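Local coordinates for hypothetical protein yycE (Bacillus subtilis, PDB 1TWU) that is of unknown function but belongs to the vicinal oxygen chelate superfamily and is a putative relative of glyoxalase and fosfomycin resistance proteins, at residues A[25-39]-A[50-63]. Numbering follows the deposited sequence.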
# COMPACT_ATOMS: atom_id res chain seq x y z
N ILE A 25 11.60 11.80 2.11
CA ILE A 25 10.39 11.05 2.39
C ILE A 25 9.79 11.53 3.72
O ILE A 25 8.57 11.72 3.83
CB ILE A 25 10.71 9.52 2.45
CG1 ILE A 25 11.01 9.00 1.05
CG2 ILE A 25 9.57 8.76 3.10
CD1 ILE A 25 9.84 9.10 0.08
N ILE A 26 10.64 11.73 4.72
CA ILE A 26 10.18 12.19 6.03
C ILE A 26 9.56 13.59 5.95
O ILE A 26 8.53 13.86 6.58
CB ILE A 26 11.35 12.19 7.04
CG1 ILE A 26 11.77 10.75 7.31
CG2 ILE A 26 10.92 12.86 8.34
CD1 ILE A 26 13.01 10.62 8.17
N ARG A 27 10.17 14.48 5.17
CA ARG A 27 9.64 15.83 5.01
C ARG A 27 8.24 15.80 4.39
O ARG A 27 7.35 16.52 4.83
CB ARG A 27 10.57 16.68 4.14
CG ARG A 27 9.99 18.06 3.84
CD ARG A 27 11.00 18.94 3.14
NE ARG A 27 10.56 20.32 2.98
CZ ARG A 27 9.84 20.77 1.95
NH1 ARG A 27 9.48 19.96 0.97
NH2 ARG A 27 9.52 22.05 1.89
N PHE A 28 8.06 14.96 3.38
CA PHE A 28 6.77 14.86 2.71
C PHE A 28 5.69 14.27 3.61
O PHE A 28 4.61 14.85 3.78
CB PHE A 28 6.89 13.98 1.46
CG PHE A 28 5.58 13.78 0.72
CD1 PHE A 28 5.11 14.73 -0.18
CD2 PHE A 28 4.81 12.63 0.94
CE1 PHE A 28 3.89 14.55 -0.85
CE2 PHE A 28 3.59 12.45 0.28
CZ PHE A 28 3.13 13.41 -0.62
N TYR A 29 5.99 13.11 4.20
CA TYR A 29 5.03 12.41 5.05
C TYR A 29 4.82 12.96 6.45
O TYR A 29 3.68 12.99 6.93
CB TYR A 29 5.39 10.92 5.12
CG TYR A 29 5.11 10.22 3.83
CD1 TYR A 29 3.82 9.85 3.48
CD2 TYR A 29 6.13 10.04 2.88
CE1 TYR A 29 3.53 9.30 2.22
CE2 TYR A 29 5.86 9.49 1.62
CZ TYR A 29 4.56 9.13 1.29
OH TYR A 29 4.29 8.62 0.05
N GLU A 30 5.89 13.39 7.09
CA GLU A 30 5.74 13.90 8.44
C GLU A 30 5.44 15.39 8.44
O GLU A 30 4.51 15.84 9.09
CB GLU A 30 6.99 13.60 9.25
CG GLU A 30 6.68 13.21 10.67
CD GLU A 30 7.91 12.92 11.49
OE1 GLU A 30 8.85 12.28 10.96
OE2 GLU A 30 7.94 13.32 12.67
N GLU A 31 6.24 16.16 7.70
CA GLU A 31 6.02 17.60 7.63
C GLU A 31 4.88 17.95 6.68
O GLU A 31 4.12 18.88 6.94
CB GLU A 31 7.27 18.32 7.15
CG GLU A 31 8.48 18.17 8.03
CD GLU A 31 9.57 19.18 7.67
OE1 GLU A 31 10.76 18.88 7.89
OE2 GLU A 31 9.22 20.28 7.18
N GLY A 32 4.76 17.21 5.59
CA GLY A 32 3.72 17.49 4.63
C GLY A 32 2.36 16.97 5.02
O GLY A 32 1.44 17.76 5.27
N LEU A 33 2.22 15.65 5.08
CA LEU A 33 0.94 15.04 5.44
C LEU A 33 0.66 15.10 6.92
O LEU A 33 -0.49 14.99 7.34
CB LEU A 33 0.91 13.58 5.01
CG LEU A 33 0.74 13.34 3.51
CD1 LEU A 33 0.65 11.85 3.24
CD2 LEU A 33 -0.53 14.06 3.05
N CYS A 34 1.71 15.27 7.72
CA CYS A 34 1.56 15.31 9.16
C CYS A 34 1.09 13.95 9.68
O CYS A 34 0.19 13.86 10.51
CB CYS A 34 0.58 16.40 9.58
SG CYS A 34 1.27 18.07 9.45
N LEU A 35 1.70 12.90 9.15
CA LEU A 35 1.40 11.55 9.60
C LEU A 35 2.28 11.41 10.83
O LEU A 35 3.39 11.95 10.88
CB LEU A 35 1.81 10.51 8.55
CG LEU A 35 1.10 10.56 7.19
CD1 LEU A 35 1.40 9.28 6.43
CD2 LEU A 35 -0.40 10.70 7.39
N LYS A 36 1.79 10.70 11.84
CA LYS A 36 2.56 10.53 13.06
C LYS A 36 3.64 9.47 12.91
O LYS A 36 3.39 8.39 12.38
CB LYS A 36 1.61 10.15 14.22
CG LYS A 36 2.30 9.56 15.45
CD LYS A 36 1.29 9.29 16.58
CE LYS A 36 1.69 8.08 17.45
NZ LYS A 36 3.03 8.18 18.10
N ARG A 37 4.86 9.80 13.35
CA ARG A 37 5.95 8.83 13.30
C ARG A 37 5.74 7.85 14.46
O ARG A 37 5.87 8.22 15.63
CB ARG A 37 7.31 9.52 13.46
CG ARG A 37 8.46 8.52 13.45
CD ARG A 37 9.81 9.17 13.66
NE ARG A 37 10.05 10.23 12.68
CZ ARG A 37 11.26 10.71 12.39
NH1 ARG A 37 12.33 10.21 13.00
NH2 ARG A 37 11.39 11.69 11.51
N ILE A 38 5.39 6.61 14.13
CA ILE A 38 5.12 5.61 15.15
C ILE A 38 6.25 4.63 15.36
O ILE A 38 6.12 3.68 16.13
CB ILE A 38 3.83 4.82 14.82
CG1 ILE A 38 4.01 4.03 13.52
CG2 ILE A 38 2.65 5.78 14.70
CD1 ILE A 38 2.85 3.13 13.17
N GLY A 39 7.37 4.86 14.68
CA GLY A 39 8.51 3.98 14.81
C GLY A 39 9.65 4.41 13.91
O GLY A 39 9.45 5.18 12.96
N VAL A 50 11.73 4.34 8.85
CA VAL A 50 10.79 5.11 9.64
C VAL A 50 9.38 4.61 9.34
O VAL A 50 9.08 4.21 8.22
CB VAL A 50 10.92 6.62 9.31
CG1 VAL A 50 10.52 6.88 7.87
CG2 VAL A 50 10.09 7.43 10.28
N MET A 51 8.53 4.61 10.36
CA MET A 51 7.16 4.16 10.19
C MET A 51 6.18 5.30 10.46
O MET A 51 6.33 6.03 11.44
CB MET A 51 6.88 2.98 11.15
CG MET A 51 7.76 1.73 10.91
SD MET A 51 9.48 1.84 11.47
CE MET A 51 9.77 0.17 11.74
N PHE A 52 5.20 5.47 9.57
CA PHE A 52 4.19 6.53 9.70
C PHE A 52 2.79 5.94 9.87
O PHE A 52 2.39 5.06 9.11
CB PHE A 52 4.20 7.45 8.47
CG PHE A 52 5.48 8.19 8.29
CD1 PHE A 52 5.95 9.04 9.28
CD2 PHE A 52 6.24 8.01 7.14
CE1 PHE A 52 7.17 9.70 9.14
CE2 PHE A 52 7.46 8.67 6.98
CZ PHE A 52 7.93 9.52 7.99
N GLY A 53 2.06 6.44 10.85
CA GLY A 53 0.72 5.94 11.10
C GLY A 53 -0.22 6.30 9.97
O GLY A 53 -0.06 7.33 9.32
N LEU A 54 -1.22 5.46 9.75
CA LEU A 54 -2.17 5.70 8.68
C LEU A 54 -3.62 5.47 9.11
O LEU A 54 -4.33 4.65 8.52
CB LEU A 54 -1.82 4.81 7.49
CG LEU A 54 -2.08 5.34 6.09
CD1 LEU A 54 -1.22 6.57 5.82
CD2 LEU A 54 -1.78 4.23 5.11
N PRO A 55 -4.09 6.19 10.14
CA PRO A 55 -3.35 7.20 10.91
C PRO A 55 -2.59 6.63 12.11
O PRO A 55 -1.75 7.31 12.70
CB PRO A 55 -4.44 8.16 11.34
CG PRO A 55 -5.56 7.21 11.64
CD PRO A 55 -5.53 6.26 10.46
N HIS A 56 -2.88 5.38 12.47
CA HIS A 56 -2.24 4.73 13.61
C HIS A 56 -1.34 3.56 13.23
O HIS A 56 -0.83 3.49 12.11
CB HIS A 56 -3.31 4.23 14.58
CG HIS A 56 -4.38 5.24 14.84
ND1 HIS A 56 -4.11 6.52 15.28
CD2 HIS A 56 -5.73 5.17 14.69
CE1 HIS A 56 -5.25 7.19 15.38
NE2 HIS A 56 -6.24 6.40 15.02
N ALA A 57 -1.15 2.64 14.17
CA ALA A 57 -0.30 1.48 13.94
C ALA A 57 -1.00 0.32 13.23
O ALA A 57 -0.35 -0.44 12.51
CB ALA A 57 0.28 1.00 15.26
N ASP A 58 -2.31 0.19 13.41
CA ASP A 58 -3.06 -0.90 12.77
C ASP A 58 -2.73 -0.97 11.29
O ASP A 58 -2.53 -2.05 10.74
CB ASP A 58 -4.56 -0.71 12.96
CG ASP A 58 -4.99 -0.88 14.40
OD1 ASP A 58 -4.30 -1.60 15.15
OD2 ASP A 58 -6.03 -0.30 14.78
N TYR A 59 -2.71 0.19 10.65
CA TYR A 59 -2.39 0.32 9.24
C TYR A 59 -1.37 1.44 9.18
O TYR A 59 -1.67 2.58 9.52
CB TYR A 59 -3.62 0.72 8.42
CG TYR A 59 -4.72 -0.31 8.37
CD1 TYR A 59 -5.69 -0.38 9.37
CD2 TYR A 59 -4.77 -1.25 7.34
CE1 TYR A 59 -6.69 -1.35 9.34
CE2 TYR A 59 -5.77 -2.22 7.29
CZ TYR A 59 -6.72 -2.27 8.29
OH TYR A 59 -7.70 -3.24 8.25
N HIS A 60 -0.15 1.11 8.76
CA HIS A 60 0.89 2.12 8.66
C HIS A 60 1.81 1.91 7.48
O HIS A 60 1.77 0.87 6.80
CB HIS A 60 1.72 2.19 9.96
CG HIS A 60 2.48 0.93 10.25
ND1 HIS A 60 1.96 -0.10 11.00
CD2 HIS A 60 3.73 0.54 9.89
CE1 HIS A 60 2.85 -1.08 11.08
NE2 HIS A 60 3.93 -0.71 10.41
N LEU A 61 2.65 2.91 7.23
CA LEU A 61 3.61 2.87 6.14
C LEU A 61 5.00 2.74 6.74
O LEU A 61 5.23 3.16 7.88
CB LEU A 61 3.57 4.19 5.34
CG LEU A 61 2.29 4.66 4.65
CD1 LEU A 61 2.53 6.01 3.99
CD2 LEU A 61 1.87 3.63 3.62
N GLU A 62 5.91 2.12 6.00
CA GLU A 62 7.30 2.02 6.43
C GLU A 62 8.18 2.35 5.22
O GLU A 62 7.91 1.90 4.11
CB GLU A 62 7.67 0.62 6.93
CG GLU A 62 9.17 0.54 7.22
CD GLU A 62 9.67 -0.86 7.53
OE1 GLU A 62 9.14 -1.83 6.95
OE2 GLU A 62 10.62 -0.97 8.33
N PHE A 63 9.21 3.14 5.45
CA PHE A 63 10.14 3.49 4.38
C PHE A 63 11.53 3.11 4.85
O PHE A 63 11.92 3.42 5.98
CB PHE A 63 10.07 4.99 4.06
CG PHE A 63 8.82 5.40 3.34
CD1 PHE A 63 8.74 5.30 1.95
CD2 PHE A 63 7.70 5.85 4.05
CE1 PHE A 63 7.57 5.64 1.27
CE2 PHE A 63 6.52 6.20 3.38
CZ PHE A 63 6.45 6.09 1.99
O HOH W 1 -0.78 9.58 11.31
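F52 projects from strand 50-53 against helix 25-32. Its CB lies 3.9 Å from CB of L35. With CG anti to the carbonyl carbon (chi1 -63°), the ring is turned toward the helix. CD1 passes CA of R37. CD2 and CE2 each lie 3.6 Å from CB of Y29, a CH-pi contact over the face. CE1 meets OE1 of E30 at the ring edge, 3.6 Å away. CZ ends 4.0 Å from CA of I26. The Y29 ring meets the F63 ring obliquely, planes 33° apart, with CE2 of Y29 3.5 Å from CZ of F63. The Y29 OH is hydrogen-bonded to OD2 of D122. I25 lays CG2 over the F63 face.

NE and NH2 of R37 both donate to OE1 of E30, NH2 at 2.7 Å on the syn lone pair and NE from above the carboxylate plane. CG2 of V50 covers one guanidinium face. Backbone hydrogen bonds join 36-39 to 51-53. I38 and G39 both face M51, a classic beta bulge.

This is the helix-on-sheet core of one βαβββ module of the VOC fold. Its apolar interior is bordered at the F52 ring edge by the E30-R37 salt bridge, where two N-H donors on one oxygen would favour ionised E30.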